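Local structure of dihydrofolate reductase (Coxiella burnetii, 3TQA) at residues L37-V42 and E92-G97. The protein probably reduces 7,8-dihydrofolate to 5,6,7,8-tetrahydrofolate with NADPH, a step needed for glycine, purine and DNA precursor synthesis. Residues are numbered along the deposited sequence; the frame is centred on the assembly and turned at random.
With NDP (NADPH dihydro-nicotinamide-adenine-dinucleotide phosphate), chain B.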
ATOM      1  N   LEU A  37      -9.351  -0.699   7.963  1.00 69.51           N
ATOM      2  CA  LEU A  37     -10.641  -1.292   8.351  1.00 73.79           C
ATOM      3  C   LEU A  37     -11.843  -0.508   7.819  1.00 75.04           C
ATOM      4  O   LEU A  37     -11.964   0.696   8.052  1.00 76.32           O
ATOM      5  CB  LEU A  37     -10.756  -1.430   9.878  1.00 79.60           C
ATOM      6  CG  LEU A  37     -10.340  -2.774  10.484  1.00 81.45           C
ATOM      7  CD1 LEU A  37     -10.222  -2.662  11.999  1.00 87.26           C
ATOM      8  CD2 LEU A  37     -11.325  -3.873  10.105  1.00 83.09           C
ATOM      9  N   GLY A  38     -12.721  -1.209   7.103  1.00 75.26           N
ATOM     10  CA  GLY A  38     -13.958  -0.627   6.585  1.00 77.47           C
ATOM     11  C   GLY A  38     -13.811   0.188   5.311  1.00 73.45           C
ATOM     12  O   GLY A  38     -14.750   0.879   4.912  1.00 75.58           O
ATOM     13  N   LYS A  39     -12.644   0.112   4.670  1.00 68.51           N
ATOM     14  CA  LYS A  39     -12.391   0.839   3.425  1.00 65.13           C
ATOM     15  C   LYS A  39     -12.105  -0.118   2.267  1.00 61.78           C
ATOM     16  O   LYS A  39     -11.718  -1.268   2.490  1.00 61.43           O
ATOM     17  CB  LYS A  39     -11.203   1.794   3.583  1.00 63.05           C
ATOM     18  CG  LYS A  39     -11.515   3.100   4.307  1.00 66.38           C
ATOM     19  CD  LYS A  39     -10.835   3.181   5.662  1.00 68.49           C
ATOM     20  CE  LYS A  39     -10.957   4.575   6.259  1.00 72.01           C
ATOM     21  NZ  LYS A  39     -10.000   4.779   7.380  1.00 73.59           N
ATOM     22  N   PRO A  40     -12.292   0.357   1.022  1.00 60.07           N
ATOM     23  CA  PRO A  40     -11.883  -0.447  -0.125  1.00 57.19           C
ATOM     24  C   PRO A  40     -10.363  -0.461  -0.256  1.00 53.79           C
ATOM     25  O   PRO A  40      -9.731   0.594  -0.176  1.00 52.95           O
ATOM     26  CB  PRO A  40     -12.521   0.273  -1.326  1.00 57.35           C
ATOM     27  CG  PRO A  40     -13.347   1.386  -0.766  1.00 60.53           C
ATOM     28  CD  PRO A  40     -12.850   1.656   0.607  1.00 61.36           C
ATOM     29  N   ILE A  41      -9.791  -1.648  -0.444  1.00 52.52           N
ATOM     30  CA  ILE A  41      -8.347  -1.793  -0.619  1.00 50.11           C
ATOM     31  C   ILE A  41      -8.050  -2.293  -2.036  1.00 48.50           C
ATOM     32  O   ILE A  41      -8.556  -3.334  -2.457  1.00 49.38           O
ATOM     33  CB  ILE A  41      -7.706  -2.711   0.465  1.00 50.95           C
ATOM     34  CG1 ILE A  41      -8.321  -4.115   0.470  1.00 52.90           C
ATOM     35  CG2 ILE A  41      -7.861  -2.076   1.844  1.00 52.92           C
ATOM     36  CD1 ILE A  41      -7.768  -5.022   1.556  1.00 54.81           C
ATOM     37  N   VAL A  42      -7.252  -1.518  -2.770  1.00 46.89           N
ATOM     38  CA  VAL A  42      -6.904  -1.829  -4.152  1.00 46.07           C
ATOM     39  C   VAL A  42      -5.485  -2.390  -4.206  1.00 45.38           C
ATOM     40  O   VAL A  42      -4.545  -1.753  -3.730  1.00 44.90           O
ATOM     41  CB  VAL A  42      -6.990  -0.574  -5.043  1.00 45.82           C
ATOM     42  CG1 VAL A  42      -6.532  -0.885  -6.463  1.00 45.97           C
ATOM     43  CG2 VAL A  42      -8.406  -0.024  -5.053  1.00 47.10           C
ATOM     44  N   GLU A  92     -13.016   7.508   0.451  1.00 70.42           N
ATOM     45  CA  GLU A  92     -11.588   7.204   0.465  1.00 66.30           C
ATOM     46  C   GLU A  92     -11.299   5.844  -0.170  1.00 62.45           C
ATOM     47  O   GLU A  92     -12.038   4.883   0.038  1.00 63.13           O
ATOM     48  CB  GLU A  92     -11.060   7.241   1.901  1.00 67.61           C
ATOM     49  CG  GLU A  92      -9.546   7.054   2.022  1.00 64.61           C
ATOM     50  CD  GLU A  92      -9.010   7.400   3.404  1.00 67.16           C
ATOM     51  OE1 GLU A  92      -9.812   7.761   4.295  1.00 71.63           O
ATOM     52  OE2 GLU A  92      -7.778   7.314   3.597  1.00 65.22           O
ATOM     53  N   VAL A  93     -10.222   5.782  -0.951  1.00 59.13           N
ATOM     54  CA  VAL A  93      -9.754   4.536  -1.554  1.00 55.92           C
ATOM     55  C   VAL A  93      -8.292   4.335  -1.177  1.00 53.74           C
ATOM     56  O   VAL A  93      -7.480   5.252  -1.317  1.00 53.73           O
ATOM     57  CB  VAL A  93      -9.897   4.558  -3.088  1.00 55.07           C
ATOM     58  CG1 VAL A  93      -9.378   3.262  -3.696  1.00 52.40           C
ATOM     59  CG2 VAL A  93     -11.349   4.788  -3.478  1.00 57.75           C
ATOM     60  N   ILE A  94      -7.967   3.138  -0.695  1.00 52.54           N
ATOM     61  CA  ILE A  94      -6.625   2.834  -0.209  1.00 51.22           C
ATOM     62  C   ILE A  94      -5.897   1.911  -1.180  1.00 49.11           C
ATOM     63  O   ILE A  94      -6.342   0.794  -1.435  1.00 48.75           O
ATOM     64  CB  ILE A  94      -6.675   2.184   1.188  1.00 52.60           C
ATOM     65  CG1 ILE A  94      -7.319   3.145   2.191  1.00 55.50           C
ATOM     66  CG2 ILE A  94      -5.276   1.801   1.656  1.00 51.76           C
ATOM     67  CD1 ILE A  94      -7.399   2.597   3.596  1.00 58.07           C
ATOM     68  N   ILE A  95      -4.778   2.394  -1.722  1.00 48.48           N
ATOM     69  CA  ILE A  95      -3.934   1.611  -2.618  1.00 47.34           C
ATOM     70  C   ILE A  95      -2.822   0.978  -1.790  1.00 47.54           C
ATOM     71  O   ILE A  95      -2.057   1.690  -1.138  1.00 48.23           O
ATOM     72  CB  ILE A  95      -3.288   2.485  -3.716  1.00 47.61           C
ATOM     73  CG1 ILE A  95      -4.331   3.378  -4.405  1.00 48.42           C
ATOM     74  CG2 ILE A  95      -2.575   1.609  -4.737  1.00 47.08           C
ATOM     75  CD1 ILE A  95      -5.507   2.633  -4.982  1.00 48.27           C
ATOM     76  N   ILE A  96      -2.729  -0.351  -1.818  1.00 47.42           N
ATOM     77  CA  ILE A  96      -1.775  -1.067  -0.966  1.00 48.29           C
ATOM     78  C   ILE A  96      -0.604  -1.691  -1.724  1.00 48.77           C
ATOM     79  O   ILE A  96       0.234  -2.337  -1.111  1.00 49.87           O
ATOM     80  CB  ILE A  96      -2.471  -2.148  -0.095  1.00 49.09           C
ATOM     81  CG1 ILE A  96      -3.041  -3.285  -0.950  1.00 48.86           C
ATOM     82  CG2 ILE A  96      -3.573  -1.520   0.750  1.00 49.83           C
ATOM     83  CD1 ILE A  96      -3.475  -4.486  -0.138  1.00 50.16           C
ATOM     84  N   GLY A  97      -0.538  -1.498  -3.040  1.00 48.64           N
ATOM     85  CA  GLY A  97       0.597  -1.988  -3.829  1.00 50.08           C
ATOM     86  C   GLY A  97       0.175  -2.916  -4.953  1.00 50.53           C
ATOM     87  O   GLY A  97      -1.017  -3.110  -5.173  1.00 49.93           O
TER
HETATM   88  PA  NDP B1001       2.053  -5.988  -7.992  1.00 60.46           P
HETATM   89  O1A NDP B1001       2.200  -4.558  -8.451  1.00 60.71           O
HETATM   90  O2A NDP B1001       1.446  -6.296  -6.648  1.00 60.64           O
HETATM   91  O5B NDP B1001       1.167  -6.760  -9.076  1.00 59.66           O
HETATM   92  C5B NDP B1001       1.600  -6.876 -10.428  1.00 58.82           C
HETATM   93  C4B NDP B1001       0.450  -7.502 -11.196  1.00 58.12           C
HETATM   94  O4B NDP B1001      -0.739  -6.735 -10.977  1.00 57.86           O
HETATM   95  C3B NDP B1001       0.655  -7.547 -12.700  1.00 57.81           C
HETATM   96  O3B NDP B1001       1.338  -8.734 -13.107  1.00 57.87           O
HETATM   97  C2B NDP B1001      -0.769  -7.480 -13.197  1.00 57.42           C
HETATM   98  O2B NDP B1001      -1.418  -8.739 -13.049  1.00 57.15           O
HETATM   99  C1B NDP B1001      -1.441  -6.545 -12.208  1.00 57.28           C
HETATM  100  N9A NDP B1001      -1.394  -5.118 -12.615  1.00 56.77           N
HETATM  101  C8A NDP B1001      -0.557  -4.174 -12.138  1.00 56.83           C
HETATM  102  N7A NDP B1001      -0.801  -2.972 -12.725  1.00 56.81           N
HETATM  103  C5A NDP B1001      -1.816  -3.136 -13.588  1.00 56.53           C
HETATM  104  C6A NDP B1001      -2.572  -2.279 -14.530  1.00 56.69           C
HETATM  105  N6A NDP B1001      -2.282  -0.965 -14.669  1.00 57.28           N
HETATM  106  N1A NDP B1001      -3.565  -2.850 -15.249  1.00 56.41           N
HETATM  107  C2A NDP B1001      -3.873  -4.157 -15.127  1.00 56.59           C
HETATM  108  N3A NDP B1001      -3.222  -4.990 -14.288  1.00 56.45           N
HETATM  109  C4A NDP B1001      -2.206  -4.552 -13.509  1.00 56.45           C
HETATM  110  O3  NDP B1001       3.462  -6.764  -8.137  1.00 61.90           O
HETATM  111  PN  NDP B1001       4.856  -6.221  -7.541  1.00 63.04           P
HETATM  112  O1N NDP B1001       5.114  -4.824  -8.058  1.00 62.80           O
HETATM  113  O2N NDP B1001       5.887  -7.298  -7.773  1.00 63.70           O
HETATM  114  O5D NDP B1001       4.566  -6.138  -5.959  1.00 64.22           O
HETATM  115  C5D NDP B1001       4.594  -7.292  -5.118  1.00 65.08           C
HETATM  116  C4D NDP B1001       5.767  -7.169  -4.153  1.00 65.86           C
HETATM  117  O4D NDP B1001       5.650  -5.944  -3.417  1.00 66.29           O
HETATM  118  C3D NDP B1001       5.803  -8.298  -3.134  1.00 66.29           C
HETATM  119  O3D NDP B1001       7.152  -8.724  -2.921  1.00 66.67           O
HETATM  120  C2D NDP B1001       5.243  -7.686  -1.866  1.00 66.53           C
HETATM  121  O2D NDP B1001       5.834  -8.257  -0.692  1.00 66.98           O
HETATM  122  C1D NDP B1001       5.585  -6.209  -2.012  1.00 66.49           C
HETATM  123  N1N NDP B1001       4.593  -5.350  -1.354  1.00 66.59           N
HETATM  124  C2N NDP B1001       4.983  -4.650  -0.273  1.00 66.87           C
HETATM  125  C3N NDP B1001       4.112  -3.813   0.413  1.00 66.97           C
HETATM  126  C7N NDP B1001       4.568  -3.042   1.618  1.00 67.26           C
HETATM  127  O7N NDP B1001       3.779  -2.313   2.200  1.00 67.43           O
HETATM  128  N7N NDP B1001       5.831  -3.170   2.029  1.00 67.08           N
HETATM  129  C4N NDP B1001       2.702  -3.708  -0.096  1.00 66.86           C
HETATM  130  C5N NDP B1001       2.362  -4.497  -1.270  1.00 66.64           C
HETATM  131  C6N NDP B1001       3.343  -5.290  -1.853  1.00 66.65           C
HETATM  132  P2B NDP B1001      -1.491  -9.872 -14.181  1.00 56.67           P
HETATM  133  O1X NDP B1001      -0.056 -10.307 -14.334  1.00 57.28           O
HETATM  134  O2X NDP B1001      -2.383 -10.920 -13.561  1.00 56.96           O
HETATM  135  O3X NDP B1001      -2.086  -9.167 -15.376  1.00 56.59           O
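Three main-chain hydrogen bonds join P40-V42 to I94-I96 in parallel register. I94 N donates to P40 O at 3.1 Å. V42 N reaches I94 O at 2.8 Å and I96 N reaches V42 O at 3.0 Å, both nearly straight (173° and 175°). I94 O and V42 O each take a weaker CA-H contact as well, from I41 and I95. At the polar margin, K39 NZ stays 4.3 Å from E92 OE1, too far for a salt bridge; K39 NZ bonds I35 O instead, and E92 OE2 pairs with T4. K39 crosses I94, its CB and CD against I94 CD1.

On the face carrying V42 and I95, these two side chains lie side by side. I95 CG1 lies beside the backbone N and chi2 (-55°) turns CD1 across to within 3.5 Å of V42 CB, while V42 CG2 meets V93 CG1 at 3.7 Å. On the other face, I41 CB lies against I96 CG2, and helix 26-36 covers I41, I94 and I96. The two are neighbouring interior strands of the dihydrofolate reductase sheet, 59-63 beside 40-44 and 2-10 beside 92-97. I96 O lies 3.0 Å from NADPH C4N, the hydride-bearing carbon, so the pairing through I96 N holds the chain right at the cofactor.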